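Local coordinates for type I site-specific restriction-modification system, R (Restriction) subunit (PDB 3H1T), which probably binds ATP and DNA and has hydrolase activity, as a fragment of a putative restriction (HsdR) subunit of a type I restriction enzyme, at residues Q300-C311 and Y328-A339. Residues are numbered along the deposited sequence; the frame is centred on the assembly and turned at random.
Sequences QDFFDLIIIDEC and YFEPAFQIGMTA
F303 turns its ring edge to a face of F329 in a T-shaped stack, centroids 4.9 Å apart and planes at 87°. Y328 CD1 lies over the centre of the opposite face of F329, and Q300 O meets its edge at CD1. On F303, F302 CD2 covers one face and I306 CD1 the other, offset toward the rim. This aromatic cluster sits where two neighbouring parallel strands, 305-308 and 333-338, enter the sheet of the first RecA-like domain, a P-loop NTPase fold. Their backbones bond alternately from F333 N to D304 O through M337 N to I308 O. L305 and I335 share the sheet face packed on helix 211-224, and their CD1 atoms are tight at 3.2 Å. The sequence DECH, 309-312, matches the Walker B (DExH) motif of superfamily 2 helicases, and T338-A339 fits the start of motif III. C311 N bonds M337 O, while C311 SG rests 3.2 Å from G336 CA. E310 bends at chi2 (61°), which brings its carboxylate back to the neighbouring strand end. E310 OE2 also accepts H312 N. Both oxygens use syn lone pairs across the contact: E310 OE1 accepts A339 N at 3.0 Å, and E310 OE2 accepts T338 OG1 at 2.7 Å.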
loop_
_atom_site.group_PDB
_atom_site.type_symbol
_atom_site.label_atom_id
_atom_site.label_comp_id
_atom_site.label_asym_id
_atom_site.label_seq_id
_atom_site.Cartn_x
_atom_site.Cartn_y
_atom_site.Cartn_z
ATOM N N GLN A 300 30.118 -12.297 2.912
ATOM C CA GLN A 300 29.546 -10.955 3.025
ATOM C C GLN A 300 29.068 -10.444 1.669
ATOM O O GLN A 300 27.913 -10.042 1.506
ATOM C CB GLN A 300 30.584 -9.974 3.588
ATOM C CG GLN A 300 31.387 -10.527 4.756
ATOM C CD GLN A 300 31.011 -9.901 6.089
ATOM O OE1 GLN A 300 30.917 -10.592 7.111
ATOM N NE2 GLN A 300 30.814 -8.584 6.091
ATOM N N ASP A 301 29.967 -10.483 0.695
ATOM C CA ASP A 301 29.686 -10.006 -0.649
ATOM C C ASP A 301 28.999 -11.018 -1.550
ATOM O O ASP A 301 29.190 -10.997 -2.772
ATOM C CB ASP A 301 30.989 -9.546 -1.298
ATOM C CG ASP A 301 32.044 -10.641 -1.324
ATOM O OD1 ASP A 301 32.277 -11.276 -0.266
ATOM O OD2 ASP A 301 32.649 -10.858 -2.397
ATOM N N PHE A 302 28.196 -11.901 -0.967
ATOM C CA PHE A 302 27.490 -12.886 -1.779
ATOM C C PHE A 302 26.464 -12.139 -2.630
ATOM O O PHE A 302 26.622 -12.022 -3.851
ATOM C CB PHE A 302 26.785 -13.915 -0.889
ATOM C CG PHE A 302 26.217 -15.093 -1.644
ATOM C CD1 PHE A 302 27.055 -15.948 -2.355
ATOM C CD2 PHE A 302 24.844 -15.355 -1.637
ATOM C CE1 PHE A 302 26.536 -17.049 -3.044
ATOM C CE2 PHE A 302 24.309 -16.451 -2.323
ATOM C CZ PHE A 302 25.152 -17.300 -3.027
ATOM N N PHE A 303 25.433 -11.605 -1.968
ATOM C CA PHE A 303 24.337 -10.873 -2.622
ATOM C C PHE A 303 24.668 -9.489 -3.184
ATOM O O PHE A 303 25.515 -8.764 -2.656
ATOM C CB PHE A 303 23.169 -10.703 -1.650
ATOM C CG PHE A 303 22.729 -11.970 -0.988
ATOM C CD1 PHE A 303 23.310 -12.373 0.204
ATOM C CD2 PHE A 303 21.710 -12.744 -1.534
ATOM C CE1 PHE A 303 22.884 -13.530 0.854
ATOM C CE2 PHE A 303 21.274 -13.905 -0.891
ATOM C CZ PHE A 303 21.866 -14.295 0.310
ATOM N N ASP A 304 23.975 -9.119 -4.256
ATOM C CA ASP A 304 24.163 -7.803 -4.859
ATOM C C ASP A 304 23.050 -6.910 -4.308
ATOM O O ASP A 304 23.179 -5.678 -4.222
ATOM C CB ASP A 304 24.037 -7.874 -6.385
ATOM C CG ASP A 304 25.043 -8.825 -7.018
ATOM O OD1 ASP A 304 24.847 -10.057 -6.927
ATOM O OD2 ASP A 304 26.027 -8.336 -7.613
ATOM N N LEU A 305 21.959 -7.564 -3.929
ATOM C CA LEU A 305 20.783 -6.887 -3.429
ATOM C C LEU A 305 19.984 -7.710 -2.430
ATOM O O LEU A 305 19.881 -8.934 -2.537
ATOM C CB LEU A 305 19.867 -6.536 -4.599
ATOM C CG LEU A 305 18.572 -5.812 -4.226
ATOM C CD1 LEU A 305 18.938 -4.431 -3.720
ATOM C CD2 LEU A 305 17.647 -5.710 -5.441
ATOM N N ILE A 306 19.420 -7.002 -1.461
ATOM C CA ILE A 306 18.585 -7.586 -0.433
ATOM C C ILE A 306 17.344 -6.710 -0.291
ATOM O O ILE A 306 17.455 -5.486 -0.165
ATOM C CB ILE A 306 19.297 -7.600 0.920
ATOM C CG1 ILE A 306 20.570 -8.455 0.841
ATOM C CG2 ILE A 306 18.327 -8.099 2.002
ATOM C CD1 ILE A 306 20.528 -9.708 1.676
ATOM N N ILE A 307 16.167 -7.329 -0.314
ATOM C CA ILE A 307 14.915 -6.592 -0.173
ATOM C C ILE A 307 14.150 -7.070 1.056
ATOM O O ILE A 307 13.864 -8.259 1.192
ATOM C CB ILE A 307 14.048 -6.751 -1.456
ATOM C CG1 ILE A 307 14.735 -6.027 -2.622
ATOM C CG2 ILE A 307 12.646 -6.165 -1.248
ATOM C CD1 ILE A 307 14.154 -6.315 -3.987
ATOM N N ILE A 308 13.824 -6.147 1.955
ATOM C CA ILE A 308 13.116 -6.497 3.182
ATOM C C ILE A 308 11.626 -6.185 3.128
ATOM O O ILE A 308 11.227 -5.048 2.868
ATOM C CB ILE A 308 13.734 -5.766 4.380
ATOM C CG1 ILE A 308 15.233 -6.069 4.422
ATOM C CG2 ILE A 308 13.021 -6.178 5.677
ATOM C CD1 ILE A 308 15.988 -5.247 5.402
ATOM N N ASP A 309 10.816 -7.208 3.392
ATOM C CA ASP A 309 9.361 -7.105 3.375
ATOM C C ASP A 309 8.849 -6.001 4.300
ATOM O O ASP A 309 8.029 -5.186 3.885
ATOM C CB ASP A 309 8.755 -8.449 3.784
ATOM C CG ASP A 309 7.291 -8.594 3.378
ATOM O OD1 ASP A 309 7.033 -8.772 2.166
ATOM O OD2 ASP A 309 6.403 -8.536 4.268
ATOM N N GLU A 310 9.307 -5.995 5.553
ATOM C CA GLU A 310 8.925 -4.979 6.549
ATOM C C GLU A 310 10.109 -4.698 7.459
ATOM O O GLU A 310 10.602 -5.593 8.146
ATOM C CB GLU A 310 7.737 -5.437 7.409
ATOM C CG GLU A 310 7.444 -4.532 8.636
ATOM C CD GLU A 310 7.091 -3.084 8.276
ATOM O OE1 GLU A 310 6.082 -2.856 7.571
ATOM O OE2 GLU A 310 7.820 -2.167 8.707
ATOM N N CYS A 311 10.532 -3.436 7.476
ATOM C CA CYS A 311 11.677 -2.999 8.267
ATOM C C CYS A 311 11.416 -2.766 9.754
ATOM O O CYS A 311 12.351 -2.729 10.549
ATOM C CB CYS A 311 12.255 -1.737 7.642
ATOM S SG CYS A 311 12.770 -1.984 5.932
ATOM N N TYR A 328 25.784 -7.391 8.412
ATOM C CA TYR A 328 26.723 -8.439 8.035
ATOM C C TYR A 328 26.807 -8.444 6.520
ATOM O O TYR A 328 27.868 -8.667 5.948
ATOM C CB TYR A 328 26.255 -9.835 8.485
ATOM C CG TYR A 328 27.045 -10.979 7.857
ATOM C CD1 TYR A 328 26.720 -11.479 6.589
ATOM C CD2 TYR A 328 28.139 -11.539 8.518
ATOM C CE1 TYR A 328 27.466 -12.513 6.001
ATOM C CE2 TYR A 328 28.896 -12.574 7.937
ATOM C CZ TYR A 328 28.553 -13.054 6.686
ATOM O OH TYR A 328 29.287 -14.078 6.131
ATOM N N PHE A 329 25.677 -8.189 5.874
ATOM C CA PHE A 329 25.642 -8.213 4.431
ATOM C C PHE A 329 25.898 -6.915 3.703
ATOM O O PHE A 329 25.309 -6.661 2.660
ATOM C CB PHE A 329 24.336 -8.844 3.949
ATOM C CG PHE A 329 24.363 -10.342 3.938
ATOM C CD1 PHE A 329 25.389 -11.016 3.272
ATOM C CD2 PHE A 329 23.353 -11.082 4.554
ATOM C CE1 PHE A 329 25.416 -12.398 3.213
ATOM C CE2 PHE A 329 23.373 -12.467 4.500
ATOM C CZ PHE A 329 24.404 -13.126 3.830
ATOM N N GLU A 330 26.735 -6.060 4.275
ATOM C CA GLU A 330 27.134 -4.851 3.571
ATOM C C GLU A 330 28.229 -5.531 2.743
ATOM O O GLU A 330 28.785 -6.538 3.181
ATOM C CB GLU A 330 27.780 -3.829 4.516
ATOM C CG GLU A 330 28.548 -2.728 3.780
ATOM C CD GLU A 330 29.020 -1.615 4.711
ATOM O OE1 GLU A 330 28.456 -1.467 5.819
ATOM O OE2 GLU A 330 29.954 -0.877 4.325
ATOM N N PRO A 331 28.550 -5.021 1.547
ATOM C CA PRO A 331 28.029 -3.841 0.857
ATOM C C PRO A 331 26.907 -4.197 -0.116
ATOM O O PRO A 331 26.811 -3.604 -1.197
ATOM C CB PRO A 331 29.255 -3.293 0.107
ATOM C CG PRO A 331 30.409 -4.326 0.395
ATOM C CD PRO A 331 29.694 -5.573 0.810
ATOM N N ALA A 332 26.064 -5.161 0.231
ATOM C CA ALA A 332 24.976 -5.509 -0.679
ATOM C C ALA A 332 23.984 -4.355 -0.655
ATOM O O ALA A 332 23.693 -3.805 0.415
ATOM C CB ALA A 332 24.297 -6.807 -0.231
ATOM N N PHE A 333 23.486 -3.961 -1.827
ATOM C CA PHE A 333 22.511 -2.873 -1.875
ATOM C C PHE A 333 21.325 -3.349 -1.057
ATOM O O PHE A 333 20.967 -4.530 -1.107
ATOM C CB PHE A 333 22.050 -2.572 -3.304
ATOM C CG PHE A 333 22.956 -1.638 -4.060
ATOM C CD1 PHE A 333 24.113 -2.110 -4.675
ATOM C CD2 PHE A 333 22.645 -0.282 -4.172
ATOM C CE1 PHE A 333 24.950 -1.258 -5.400
ATOM C CE2 PHE A 333 23.485 0.599 -4.900
ATOM C CZ PHE A 333 24.639 0.104 -5.516
ATOM N N GLN A 334 20.713 -2.438 -0.309
ATOM C CA GLN A 334 19.582 -2.800 0.532
ATOM C C GLN A 334 18.347 -1.921 0.359
ATOM O O GLN A 334 18.424 -0.698 0.517
ATOM C CB GLN A 334 20.032 -2.780 1.998
ATOM C CG GLN A 334 21.082 -3.841 2.330
ATOM C CD GLN A 334 21.706 -3.646 3.692
ATOM O OE1 GLN A 334 21.069 -3.118 4.609
ATOM N NE2 GLN A 334 22.956 -4.081 3.844
ATOM N N ILE A 335 17.210 -2.539 0.037
ATOM C CA ILE A 335 15.950 -1.804 -0.121
ATOM C C ILE A 335 14.984 -2.237 0.966
ATOM O O ILE A 335 14.584 -3.405 1.048
ATOM C CB ILE A 335 15.229 -2.057 -1.503
ATOM C CG1 ILE A 335 15.926 -1.288 -2.619
ATOM C CG2 ILE A 335 13.766 -1.594 -1.440
ATOM C CD1 ILE A 335 17.273 -1.814 -2.904
ATOM N N GLY A 336 14.609 -1.295 1.809
ATOM C CA GLY A 336 13.675 -1.607 2.862
ATOM C C GLY A 336 12.279 -1.090 2.556
ATOM O O GLY A 336 12.090 0.010 2.021
HETATM N N MSE A 337 11.279 -1.895 2.881
HETATM C CA MSE A 337 9.902 -1.493 2.667
HETATM C C MSE A 337 9.231 -1.524 4.031
HETATM O O MSE A 337 9.508 -2.404 4.842
HETATM C CB MSE A 337 9.210 -2.448 1.694
HETATM C CG MSE A 337 9.998 -2.695 0.412
HETATM SE SE MSE A 337 8.953 -3.425 -1.033
HETATM C CE MSE A 337 8.706 -5.245 -0.395
ATOM N N THR A 338 8.362 -0.550 4.288
ATOM C CA THR A 338 7.655 -0.467 5.555
ATOM C C THR A 338 6.237 -0.032 5.253
ATOM O O THR A 338 5.986 0.574 4.216
ATOM C CB THR A 338 8.351 0.539 6.517
ATOM O OG1 THR A 338 7.767 0.436 7.823
ATOM C CG2 THR A 338 8.217 1.968 6.006
ATOM N N ALA A 339 5.300 -0.346 6.136
ATOM C CA ALA A 339 3.907 0.018 5.905
ATOM C C ALA A 339 3.437 1.221 6.728
ATOM O O ALA A 339 2.323 1.698 6.558
ATOM C CB ALA A 339 3.010 -1.192 6.177
#